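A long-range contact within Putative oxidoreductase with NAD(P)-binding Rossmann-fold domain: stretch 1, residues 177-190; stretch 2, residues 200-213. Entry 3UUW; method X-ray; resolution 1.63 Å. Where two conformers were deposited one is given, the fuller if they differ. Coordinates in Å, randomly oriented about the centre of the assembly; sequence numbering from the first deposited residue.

Stretch 1 (177-190) WLANEDVEISGEDL
Stretch 2 (200-213) FVSHKLKGKNFSIN

Strands 184-190 and 200-206 run antiparallel, their N-to-C directions 172° apart and their axes 4.5 Å apart at closest. E184 and K206 form a hydrogen-bonded pair (K206 N to E184 O 2.8 Å, E184 N to K206 O 3.0 Å), as do D189 and S202 (D189 N to S202 O 2.9 Å, S202 N to D189 O 3.0 Å). Between them the register slips by one residue: I185 faces L205, but E188 faces H203. S186, at phi/psi -118/4, breaks the extended run; its N gives 2.7 Å to K204 O, while K204 N gives 3.0 Å to G187 O. G187 N, buried here, finds no partner.

One face of the sheet carries I185, E188 and L190 opposite L205, H203 and V201. I185 (m, t) places CG1 3.8 Å from L205 CD2, with L205 also m, t. E188 is t, t, then -77° at chi3, a turn that lays OE1 near the plane of the H203 ring, at its edge, where H203 NE2 donates to E188 OE1 over 2.8 Å; H203 is m with chi2 89°. L190 (t, p) rests CD1 3.8 Å from V201 CG2, V201 being p. On the other face, D189 (m, chi2 -36°) shares a water with S202 (t): the water donates to D189 OD2 at 2.6 Å and weakly to S202 OG at 3.4 Å.

Before the strand, N180 leaves the helix with positive phi (48/30), and E181 follows extended at -157/163. Its p, t side chain points toward the turn after K206; OE1 lies over one face of the F210 ring and accepts a weak bond from N209 N at 3.4 Å. G207 leaves room for this carboxylate: an ideal CB there would stand 2.2 Å from E181 OE1, a clash. I212 (m, p) closes the apolar end, its CD1 3.9 Å from A179 CB and 4.2 Å from V183 CG1.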

# COMPACT_ATOMS: atom_id res chain seq x y z
N TRP A 177 -2.84 -27.80 7.30
CA TRP A 177 -2.81 -28.05 5.85
C TRP A 177 -1.52 -27.53 5.24
O TRP A 177 -0.94 -28.17 4.37
CB TRP A 177 -4.06 -27.42 5.22
CG TRP A 177 -4.09 -27.35 3.74
CD1 TRP A 177 -4.27 -28.37 2.85
CD2 TRP A 177 -4.07 -26.15 2.98
NE1 TRP A 177 -4.32 -27.88 1.57
CE2 TRP A 177 -4.20 -26.52 1.62
CE3 TRP A 177 -3.96 -24.81 3.31
CZ2 TRP A 177 -4.21 -25.58 0.60
CZ3 TRP A 177 -3.95 -23.88 2.28
CH2 TRP A 177 -4.08 -24.28 0.94
N LEU A 178 -1.06 -26.37 5.73
CA LEU A 178 0.22 -25.81 5.29
C LEU A 178 1.42 -26.54 5.87
O LEU A 178 2.46 -26.65 5.20
CB LEU A 178 0.32 -24.33 5.65
CG LEU A 178 -0.55 -23.38 4.85
CD1 LEU A 178 -0.54 -21.98 5.51
CD2 LEU A 178 -0.13 -23.31 3.36
N ALA A 179 1.31 -27.02 7.10
CA ALA A 179 2.43 -27.72 7.72
C ALA A 179 2.77 -28.96 6.92
O ALA A 179 3.92 -29.24 6.68
CB ALA A 179 2.11 -28.10 9.16
N ASN A 180 1.73 -29.70 6.53
CA ASN A 180 1.90 -30.97 5.83
C ASN A 180 2.91 -31.88 6.54
O ASN A 180 3.60 -32.68 5.91
CB ASN A 180 2.29 -30.74 4.37
CG ASN A 180 2.08 -31.97 3.51
OD1 ASN A 180 1.11 -32.71 3.71
ND2 ASN A 180 2.99 -32.20 2.56
N GLU A 181 2.99 -31.74 7.86
CA GLU A 181 3.86 -32.57 8.70
C GLU A 181 3.27 -32.52 10.09
O GLU A 181 2.46 -31.64 10.38
CB GLU A 181 5.32 -32.08 8.71
CG GLU A 181 5.58 -30.71 9.37
CD GLU A 181 7.07 -30.34 9.44
OE1 GLU A 181 7.41 -29.16 9.74
OE2 GLU A 181 7.91 -31.24 9.20
N ASP A 182 3.66 -33.46 10.95
CA ASP A 182 3.15 -33.48 12.31
C ASP A 182 3.66 -32.26 13.06
O ASP A 182 4.79 -31.82 12.87
CB ASP A 182 3.63 -34.74 13.04
CG ASP A 182 3.10 -36.03 12.43
OD1 ASP A 182 1.98 -36.02 11.88
OD2 ASP A 182 3.80 -37.06 12.52
N VAL A 183 2.82 -31.72 13.93
CA VAL A 183 3.20 -30.58 14.74
C VAL A 183 2.79 -30.79 16.19
O VAL A 183 1.92 -31.61 16.49
CB VAL A 183 2.60 -29.26 14.20
CG1 VAL A 183 3.07 -29.00 12.78
CG2 VAL A 183 1.08 -29.29 14.27
N GLU A 184 3.47 -30.07 17.08
CA GLU A 184 3.21 -30.12 18.51
C GLU A 184 3.03 -28.70 19.02
O GLU A 184 3.77 -27.81 18.60
CB GLU A 184 4.43 -30.72 19.22
CG GLU A 184 4.73 -32.18 18.88
CD GLU A 184 3.85 -33.16 19.65
OE1 GLU A 184 2.68 -32.82 19.96
OE2 GLU A 184 4.33 -34.28 19.94
N ILE A 185 2.11 -28.49 19.96
CA ILE A 185 1.96 -27.16 20.58
C ILE A 185 3.18 -26.83 21.45
O ILE A 185 3.50 -27.59 22.37
CB ILE A 185 0.70 -27.08 21.45
CG1 ILE A 185 -0.55 -27.15 20.57
CG2 ILE A 185 0.67 -25.78 22.25
CD1 ILE A 185 -1.84 -27.22 21.37
N SER A 186 3.85 -25.73 21.14
CA SER A 186 5.05 -25.30 21.89
C SER A 186 4.88 -23.95 22.58
O SER A 186 5.83 -23.45 23.21
CB SER A 186 6.27 -25.26 20.96
OG SER A 186 6.08 -24.31 19.93
N GLY A 187 3.68 -23.37 22.49
CA GLY A 187 3.38 -22.10 23.12
C GLY A 187 1.90 -21.84 22.97
O GLY A 187 1.29 -22.27 21.97
N GLU A 188 1.33 -21.16 23.97
CA GLU A 188 -0.09 -20.80 24.01
C GLU A 188 -0.34 -19.52 24.82
O GLU A 188 0.23 -19.34 25.92
CB GLU A 188 -0.93 -21.94 24.63
CG GLU A 188 -2.40 -21.55 24.89
CD GLU A 188 -3.23 -22.68 25.48
OE1 GLU A 188 -3.61 -23.59 24.71
OE2 GLU A 188 -3.53 -22.62 26.71
N ASP A 189 -1.18 -18.65 24.27
CA ASP A 189 -1.77 -17.54 25.01
C ASP A 189 -3.27 -17.78 24.93
O ASP A 189 -3.80 -18.05 23.85
CB ASP A 189 -1.51 -16.18 24.36
CG ASP A 189 -0.04 -15.83 24.28
OD1 ASP A 189 0.72 -16.17 25.20
OD2 ASP A 189 0.33 -15.18 23.27
N LEU A 190 -3.98 -17.69 26.04
CA LEU A 190 -5.42 -17.81 25.97
C LEU A 190 -6.01 -16.85 26.98
O LEU A 190 -5.93 -17.09 28.18
CB LEU A 190 -5.87 -19.24 26.20
CG LEU A 190 -7.38 -19.46 26.18
CD1 LEU A 190 -7.93 -19.24 24.78
CD2 LEU A 190 -7.71 -20.85 26.68
N PHE A 200 -8.55 -13.28 23.21
CA PHE A 200 -7.39 -13.52 22.35
C PHE A 200 -6.87 -14.93 22.55
O PHE A 200 -6.87 -15.43 23.66
CB PHE A 200 -6.31 -12.51 22.70
CG PHE A 200 -5.02 -12.70 21.95
CD1 PHE A 200 -4.87 -12.19 20.67
CD2 PHE A 200 -3.97 -13.39 22.52
CE1 PHE A 200 -3.69 -12.38 19.95
CE2 PHE A 200 -2.79 -13.58 21.79
CZ PHE A 200 -2.65 -13.05 20.52
N VAL A 201 -6.43 -15.56 21.46
CA VAL A 201 -5.82 -16.87 21.53
C VAL A 201 -4.68 -16.91 20.54
O VAL A 201 -4.76 -16.35 19.45
CB VAL A 201 -6.82 -18.02 21.24
CG1 VAL A 201 -7.41 -17.90 19.86
CG2 VAL A 201 -6.15 -19.40 21.41
N SER A 202 -3.61 -17.59 20.93
CA SER A 202 -2.47 -17.77 20.06
C SER A 202 -1.75 -19.06 20.41
O SER A 202 -1.77 -19.49 21.57
CB SER A 202 -1.51 -16.59 20.19
OG SER A 202 -0.33 -16.84 19.45
N HIS A 203 -1.15 -19.67 19.40
CA HIS A 203 -0.36 -20.88 19.56
C HIS A 203 0.86 -20.86 18.70
O HIS A 203 0.91 -20.17 17.68
CB HIS A 203 -1.17 -22.12 19.23
CG HIS A 203 -2.23 -22.39 20.24
ND1 HIS A 203 -3.50 -21.87 20.14
CD2 HIS A 203 -2.18 -23.06 21.41
CE1 HIS A 203 -4.20 -22.25 21.20
NE2 HIS A 203 -3.41 -22.95 21.99
N LYS A 204 1.87 -21.58 19.15
CA LYS A 204 3.00 -21.88 18.31
C LYS A 204 2.93 -23.39 18.07
O LYS A 204 2.94 -24.20 19.05
CB LYS A 204 4.30 -21.49 18.97
CG LYS A 204 5.51 -21.77 18.09
CD LYS A 204 6.81 -21.36 18.78
CE LYS A 204 7.05 -19.87 18.69
NZ LYS A 204 7.42 -19.50 17.27
N LEU A 205 2.88 -23.78 16.80
CA LEU A 205 2.82 -25.16 16.37
C LEU A 205 4.17 -25.53 15.76
O LEU A 205 4.54 -25.04 14.68
CB LEU A 205 1.67 -25.39 15.38
CG LEU A 205 0.29 -24.92 15.85
CD1 LEU A 205 -0.72 -25.15 14.72
CD2 LEU A 205 -0.17 -25.59 17.15
N LYS A 206 4.90 -26.39 16.46
CA LYS A 206 6.24 -26.76 16.05
C LYS A 206 6.34 -28.03 15.22
O LYS A 206 5.91 -29.10 15.66
CB LYS A 206 7.11 -26.92 17.31
CG LYS A 206 8.58 -27.17 17.02
CD LYS A 206 9.38 -27.32 18.30
CE LYS A 206 10.88 -27.40 18.00
NZ LYS A 206 11.35 -26.19 17.23
N GLY A 207 6.96 -27.92 14.04
CA GLY A 207 7.25 -29.09 13.17
C GLY A 207 8.74 -29.31 13.11
O GLY A 207 9.50 -28.51 13.64
N LYS A 208 9.17 -30.39 12.46
CA LYS A 208 10.60 -30.66 12.31
C LYS A 208 11.34 -29.55 11.58
O LYS A 208 12.46 -29.20 11.95
CB LYS A 208 10.84 -31.95 11.50
CG LYS A 208 10.83 -33.24 12.29
CD LYS A 208 11.21 -34.42 11.39
CE LYS A 208 11.48 -35.69 12.19
NZ LYS A 208 11.94 -36.80 11.28
N ASN A 209 10.70 -29.01 10.55
CA ASN A 209 11.34 -28.06 9.64
C ASN A 209 11.03 -26.59 9.91
O ASN A 209 11.82 -25.70 9.55
CB ASN A 209 10.92 -28.41 8.20
CG ASN A 209 11.30 -29.83 7.81
OD1 ASN A 209 12.43 -30.26 8.03
ND2 ASN A 209 10.35 -30.56 7.23
N PHE A 210 9.88 -26.32 10.51
CA PHE A 210 9.49 -24.95 10.82
C PHE A 210 8.30 -24.94 11.77
O PHE A 210 7.67 -25.99 12.01
CB PHE A 210 9.15 -24.15 9.54
CG PHE A 210 8.06 -24.77 8.69
CD1 PHE A 210 6.73 -24.45 8.91
CD2 PHE A 210 8.37 -25.65 7.66
CE1 PHE A 210 5.71 -24.99 8.12
CE2 PHE A 210 7.36 -26.20 6.87
CZ PHE A 210 6.04 -25.87 7.10
N SER A 211 7.98 -23.77 12.30
CA SER A 211 6.85 -23.60 13.19
C SER A 211 5.80 -22.70 12.56
O SER A 211 6.09 -21.90 11.67
CB SER A 211 7.29 -22.96 14.50
OG SER A 211 8.22 -23.80 15.18
N ILE A 212 4.56 -22.86 13.03
CA ILE A 212 3.47 -22.01 12.61
C ILE A 212 3.00 -21.24 13.82
O ILE A 212 2.82 -21.81 14.90
CB ILE A 212 2.27 -22.79 12.05
CG1 ILE A 212 2.68 -23.68 10.87
CG2 ILE A 212 1.18 -21.81 11.62
CD1 ILE A 212 3.18 -25.06 11.28
N ASN A 213 2.85 -19.94 13.65
CA ASN A 213 2.33 -19.08 14.70
C ASN A 213 0.95 -18.64 14.32
O ASN A 213 0.78 -17.92 13.34
CB ASN A 213 3.25 -17.89 14.88
CG ASN A 213 4.67 -18.31 15.16
OD1 ASN A 213 4.96 -18.83 16.24
ND2 ASN A 213 5.56 -18.15 14.18
O HOH W 1 7.08 -32.74 12.21
O HOH W 2 1.21 -14.26 20.96